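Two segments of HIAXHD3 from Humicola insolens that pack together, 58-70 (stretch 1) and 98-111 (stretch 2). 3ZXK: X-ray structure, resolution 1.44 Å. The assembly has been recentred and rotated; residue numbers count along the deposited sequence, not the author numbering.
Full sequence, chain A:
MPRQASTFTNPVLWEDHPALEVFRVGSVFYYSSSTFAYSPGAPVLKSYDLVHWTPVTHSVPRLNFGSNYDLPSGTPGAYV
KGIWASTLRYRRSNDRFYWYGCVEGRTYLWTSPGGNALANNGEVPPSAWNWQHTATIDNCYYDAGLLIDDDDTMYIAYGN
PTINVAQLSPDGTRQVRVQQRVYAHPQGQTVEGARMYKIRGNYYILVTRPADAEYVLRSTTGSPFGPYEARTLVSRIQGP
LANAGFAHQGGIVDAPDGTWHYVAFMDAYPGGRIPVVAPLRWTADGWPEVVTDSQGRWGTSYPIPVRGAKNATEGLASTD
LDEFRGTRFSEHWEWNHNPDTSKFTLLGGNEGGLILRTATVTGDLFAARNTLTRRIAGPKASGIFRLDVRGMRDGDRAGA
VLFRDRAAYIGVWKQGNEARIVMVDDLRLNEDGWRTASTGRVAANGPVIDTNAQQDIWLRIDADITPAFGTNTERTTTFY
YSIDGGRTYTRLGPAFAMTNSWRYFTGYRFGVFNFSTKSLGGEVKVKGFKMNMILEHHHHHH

Stretch 1, residues 58-70: HSVPRLNFGSNYD
Stretch 2, residues 98-111: YWYGCVEGRTYLWT

Stretch 2 is a β-hairpin: strands 98-103 and 106-111 are joined by a type I' turn from V103 to R106, with E104 (phi/psi 43/55°) and G105 (87/-3°) at its corners. The antiparallel strands are paired by backbone hydrogen bonds between W99 and W110, G101 and Y108, and V103 and R106. W99, V103, Y108 and W110 direct their CA-to-CB bonds toward stretch 1, which runs across this face as an irregular chain ending in a 3-10 segment, 67-70. The register is set by S59 opposite W110 (CA-CA 6.5 Å) and F65 opposite V103 (CA-CA 6.8 Å). Together the two sides bury 622 Å².

H58 is extended and makes no contact. At S59 (-75/-21°) the chain turns a corner; the CA-to-CB bond points toward the hairpin and brings S59 CB to 3.7 Å from W99 CG, in an off-centre CH-pi contact, 4.1 Å from S59 CB to the centroid of the W99 five-membered ring; chi1 is m. S59 O lies 3.4 Å from W110 CB and is buried without a polar partner. V60 (-123/87°, chi1 t) fills the corner formed by two indoles with its CG2, which sits over the W99 six-membered ring, 3.8 Å from the centroid, and over the W110 five-membered ring at 4.0 Å; a compact branched side chain suits this corner. W99 is t with chi2 86°, W110 m with chi2 76°.

P61, C-gamma endo, brings CD to 3.5 Å from W110 CZ3. R62 O approaches W110 CZ2 at 3.6 Å, but the R62 side chain starts sideways, is t at chi1 to chi3 with chi4 91°, and its end leads away; NH2 forms a salt bridge with D70 OD1 at 3.4 Å within stretch 1. The CA-to-CB bond of L63 points away.

N64 (-115/34°, chi1 p) turns toward the hairpin and accepts a hydrogen bond at OD1 from W110 NE1, 3.0 Å away near the indole plane, satisfying the indole's polar atom within an otherwise largely apolar contact. F65 (-100/3°, chi1 m, chi2 -54°) is buried among V103, Y108 and W99. V103 CG2, on a t side chain, lies almost on the F65 ring normal, 3.8 Å from the centroid. The F65 edge meets the Y108 face, with centroids 4.8 Å apart and planes at 63°; Y108 is m with chi2 85°. F65 CZ reaches to 4.4 Å from W99 CH2. G101 leaves room for that indole: a CB there would clash with W99 CH2.

G66 (142/163°) adopts a backbone that calls for glycine, and its O accepts from Y69 N at 3.1 Å. The CA-to-CB bond of Y69 (m, chi2 -86°) points toward stretch 2, and its OH donates to E104 OE2 at 2.6 Å and lies 3.4 Å from V103 CG1, thereby tying the 3-10 segment to the hairpin tip.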

# COMPACT_ATOMS: atom_id res chain seq x y z
N HIS A 58 2.79 -2.72 -10.24
CA HIS A 58 2.88 -1.42 -9.58
C HIS A 58 3.03 -0.38 -10.67
O HIS A 58 3.80 -0.58 -11.61
CB HIS A 58 4.12 -1.30 -8.72
CG HIS A 58 4.03 -1.99 -7.37
ND1 HIS A 58 4.10 -3.34 -7.23
CD2 HIS A 58 3.90 -1.47 -6.09
CE1 HIS A 58 4.06 -3.66 -5.92
NE2 HIS A 58 3.92 -2.52 -5.22
N SER A 59 2.33 0.74 -10.54
CA SER A 59 2.37 1.78 -11.60
C SER A 59 3.67 2.60 -11.64
O SER A 59 3.97 3.21 -12.66
CB SER A 59 1.20 2.75 -11.43
OG SER A 59 -0.01 2.08 -11.66
N VAL A 60 4.40 2.63 -10.51
CA VAL A 60 5.64 3.41 -10.46
C VAL A 60 6.80 2.48 -10.09
O VAL A 60 7.14 2.31 -8.91
CB VAL A 60 5.49 4.62 -9.51
CG1 VAL A 60 6.73 5.52 -9.56
CG2 VAL A 60 4.27 5.45 -9.89
N PRO A 61 7.41 1.84 -11.08
CA PRO A 61 8.41 0.82 -10.75
C PRO A 61 9.62 1.34 -9.99
O PRO A 61 10.24 0.55 -9.26
CB PRO A 61 8.81 0.23 -12.12
CG PRO A 61 8.19 1.12 -13.16
CD PRO A 61 7.00 1.76 -12.50
N ARG A 62 9.98 2.60 -10.17
CA ARG A 62 11.01 3.23 -9.33
C ARG A 62 10.57 4.67 -9.20
O ARG A 62 10.16 5.27 -10.19
CB ARG A 62 12.39 3.16 -9.99
CG ARG A 62 13.49 3.82 -9.19
CD ARG A 62 14.85 3.56 -9.84
NE ARG A 62 15.93 4.20 -9.08
CZ ARG A 62 16.60 3.61 -8.10
NH1 ARG A 62 16.35 2.34 -7.78
NH2 ARG A 62 17.54 4.30 -7.45
N LEU A 63 10.64 5.22 -7.99
CA LEU A 63 10.10 6.55 -7.72
C LEU A 63 11.00 7.55 -8.42
O LEU A 63 12.19 7.54 -8.22
CB LEU A 63 10.04 6.80 -6.20
CG LEU A 63 9.34 5.68 -5.40
CD1 LEU A 63 9.18 6.07 -3.94
CD2 LEU A 63 7.96 5.34 -5.98
N ASN A 64 10.42 8.43 -9.23
CA ASN A 64 11.17 9.42 -10.01
C ASN A 64 10.87 10.86 -9.60
O ASN A 64 10.90 11.77 -10.43
CB ASN A 64 10.88 9.22 -11.50
CG ASN A 64 9.42 9.53 -11.88
OD1 ASN A 64 8.47 9.14 -11.18
ND2 ASN A 64 9.24 10.20 -13.02
N PHE A 65 10.62 11.05 -8.32
CA PHE A 65 10.10 12.32 -7.84
C PHE A 65 11.16 13.23 -7.25
O PHE A 65 10.84 14.32 -6.76
CB PHE A 65 9.01 12.08 -6.80
CG PHE A 65 8.03 11.01 -7.18
CD1 PHE A 65 7.36 11.08 -8.40
CD2 PHE A 65 7.75 9.95 -6.32
CE1 PHE A 65 6.41 10.12 -8.76
CE2 PHE A 65 6.80 8.98 -6.69
CZ PHE A 65 6.16 9.05 -7.91
N GLY A 66 12.42 12.81 -7.29
CA GLY A 66 13.49 13.62 -6.73
C GLY A 66 14.55 12.79 -6.05
O GLY A 66 14.34 11.62 -5.72
N SER A 67 15.71 13.41 -5.82
CA SER A 67 16.87 12.68 -5.31
C SER A 67 16.68 12.18 -3.87
O SER A 67 17.30 11.20 -3.49
CB SER A 67 18.14 13.51 -5.44
OG SER A 67 17.97 14.78 -4.82
N ASN A 68 15.79 12.80 -3.10
CA ASN A 68 15.60 12.31 -1.72
C ASN A 68 14.91 10.95 -1.68
O ASN A 68 14.98 10.27 -0.67
CB ASN A 68 14.84 13.32 -0.85
CG ASN A 68 15.73 14.45 -0.33
OD1 ASN A 68 16.98 14.37 -0.29
ND2 ASN A 68 15.08 15.52 0.10
N TYR A 69 14.25 10.55 -2.77
CA TYR A 69 13.64 9.22 -2.85
C TYR A 69 14.66 8.09 -2.94
O TYR A 69 14.27 6.94 -2.81
CB TYR A 69 12.59 9.17 -3.99
CG TYR A 69 11.43 10.04 -3.59
CD1 TYR A 69 10.39 9.55 -2.80
CD2 TYR A 69 11.44 11.42 -3.90
CE1 TYR A 69 9.38 10.40 -2.37
CE2 TYR A 69 10.42 12.27 -3.47
CZ TYR A 69 9.39 11.75 -2.71
OH TYR A 69 8.40 12.58 -2.27
N ASP A 70 15.94 8.40 -3.12
CA ASP A 70 17.03 7.42 -3.07
C ASP A 70 17.68 7.34 -1.68
O ASP A 70 18.68 6.64 -1.53
CB ASP A 70 18.10 7.75 -4.13
CG ASP A 70 17.55 7.77 -5.57
OD1 ASP A 70 16.50 7.14 -5.90
OD2 ASP A 70 18.23 8.39 -6.42
N TYR A 98 -3.56 4.74 -17.35
CA TYR A 98 -3.01 6.02 -16.96
C TYR A 98 -3.05 6.18 -15.43
O TYR A 98 -4.14 6.22 -14.83
CB TYR A 98 -3.78 7.20 -17.55
CG TYR A 98 -3.68 7.38 -19.05
CD1 TYR A 98 -4.22 6.43 -19.94
CD2 TYR A 98 -3.08 8.51 -19.60
CE1 TYR A 98 -4.13 6.59 -21.32
CE2 TYR A 98 -3.02 8.69 -20.98
CZ TYR A 98 -3.52 7.71 -21.84
OH TYR A 98 -3.48 7.91 -23.20
N TRP A 99 -1.89 6.41 -14.84
CA TRP A 99 -1.77 6.68 -13.40
C TRP A 99 -1.30 8.11 -13.23
O TRP A 99 -0.27 8.48 -13.79
CB TRP A 99 -0.74 5.70 -12.76
CG TRP A 99 -0.55 5.99 -11.28
CD1 TRP A 99 -1.31 5.49 -10.24
CD2 TRP A 99 0.40 6.91 -10.67
NE1 TRP A 99 -0.90 6.02 -9.04
CE2 TRP A 99 0.14 6.88 -9.23
CE3 TRP A 99 1.42 7.72 -11.15
CZ2 TRP A 99 0.88 7.62 -8.33
CZ3 TRP A 99 2.16 8.48 -10.23
CH2 TRP A 99 1.90 8.43 -8.85
N TYR A 100 -2.04 8.91 -12.47
CA TYR A 100 -1.54 10.25 -12.17
C TYR A 100 -1.42 10.36 -10.65
O TYR A 100 -2.32 9.91 -9.93
CB TYR A 100 -2.53 11.34 -12.60
CG TYR A 100 -2.77 11.49 -14.08
CD1 TYR A 100 -3.67 10.66 -14.76
CD2 TYR A 100 -2.10 12.49 -14.82
CE1 TYR A 100 -3.90 10.82 -16.13
CE2 TYR A 100 -2.32 12.65 -16.19
CZ TYR A 100 -3.22 11.81 -16.83
OH TYR A 100 -3.45 11.95 -18.18
N GLY A 101 -0.37 11.04 -10.21
CA GLY A 101 -0.25 11.35 -8.78
C GLY A 101 0.57 12.61 -8.57
O GLY A 101 1.62 12.76 -9.20
N CYS A 102 0.11 13.49 -7.67
CA CYS A 102 0.88 14.68 -7.31
C CYS A 102 1.84 14.35 -6.18
O CYS A 102 1.44 13.84 -5.14
CB CYS A 102 -0.05 15.83 -6.86
SG CYS A 102 0.95 17.27 -6.39
N VAL A 103 3.12 14.66 -6.39
CA VAL A 103 4.15 14.42 -5.39
C VAL A 103 4.95 15.70 -5.29
O VAL A 103 5.51 16.18 -6.29
CB VAL A 103 5.08 13.23 -5.79
CG1 VAL A 103 6.16 13.03 -4.72
CG2 VAL A 103 4.26 11.95 -5.95
N GLU A 104 4.96 16.25 -4.07
CA GLU A 104 5.67 17.49 -3.75
C GLU A 104 5.48 18.56 -4.84
O GLU A 104 6.44 19.09 -5.42
CB GLU A 104 7.14 17.21 -3.47
CG GLU A 104 7.34 16.19 -2.35
CD GLU A 104 8.79 16.06 -1.95
OE1 GLU A 104 9.37 17.06 -1.46
OE2 GLU A 104 9.35 14.97 -2.14
N GLY A 105 4.21 18.84 -5.11
CA GLY A 105 3.83 20.00 -5.91
C GLY A 105 3.81 19.84 -7.42
O GLY A 105 3.45 20.77 -8.11
N ARG A 106 4.18 18.67 -7.95
CA ARG A 106 4.04 18.41 -9.41
C ARG A 106 3.28 17.10 -9.61
O ARG A 106 3.36 16.22 -8.77
CB ARG A 106 5.39 18.25 -10.11
CG ARG A 106 6.32 19.43 -9.96
CD ARG A 106 7.63 19.17 -10.69
NE ARG A 106 7.64 19.77 -12.02
CZ ARG A 106 8.70 19.75 -12.84
NH1 ARG A 106 9.81 19.14 -12.46
NH2 ARG A 106 8.64 20.32 -14.04
N THR A 107 2.60 16.96 -10.74
CA THR A 107 1.81 15.79 -11.01
C THR A 107 2.50 14.94 -12.07
O THR A 107 2.88 15.44 -13.12
CB THR A 107 0.39 16.20 -11.46
OG1 THR A 107 -0.20 16.98 -10.42
CG2 THR A 107 -0.48 14.96 -11.71
N TYR A 108 2.64 13.65 -11.77
CA TYR A 108 3.40 12.72 -12.62
C TYR A 108 2.44 11.74 -13.26
O TYR A 108 1.52 11.26 -12.57
CB TYR A 108 4.41 11.94 -11.76
CG TYR A 108 5.47 12.83 -11.19
CD1 TYR A 108 5.27 13.54 -10.00
CD2 TYR A 108 6.69 12.98 -11.85
CE1 TYR A 108 6.24 14.39 -9.49
CE2 TYR A 108 7.69 13.81 -11.33
CZ TYR A 108 7.46 14.51 -10.16
OH TYR A 108 8.44 15.35 -9.67
N LEU A 109 2.61 11.50 -14.56
CA LEU A 109 1.83 10.51 -15.28
C LEU A 109 2.71 9.33 -15.64
O LEU A 109 3.75 9.51 -16.28
CB LEU A 109 1.26 11.10 -16.58
CG LEU A 109 0.66 10.09 -17.54
CD1 LEU A 109 -0.50 9.34 -16.90
CD2 LEU A 109 0.24 10.82 -18.81
N TRP A 110 2.28 8.14 -15.22
CA TRP A 110 2.91 6.90 -15.62
C TRP A 110 1.90 6.08 -16.37
O TRP A 110 0.72 6.03 -15.96
CB TRP A 110 3.38 6.12 -14.40
CG TRP A 110 4.67 6.61 -13.80
CD1 TRP A 110 4.88 7.75 -13.01
CD2 TRP A 110 5.97 5.95 -13.93
NE1 TRP A 110 6.20 7.83 -12.64
CE2 TRP A 110 6.92 6.76 -13.17
CE3 TRP A 110 6.42 4.81 -14.58
CZ2 TRP A 110 8.27 6.42 -13.08
CZ3 TRP A 110 7.78 4.47 -14.50
CH2 TRP A 110 8.68 5.25 -13.75
N THR A 111 2.30 5.48 -17.50
CA THR A 111 1.34 4.69 -18.28
C THR A 111 1.89 3.31 -18.61
O THR A 111 3.09 3.11 -18.64
CB THR A 111 0.91 5.36 -19.60
OG1 THR A 111 2.05 5.51 -20.44
CG2 THR A 111 0.27 6.76 -19.35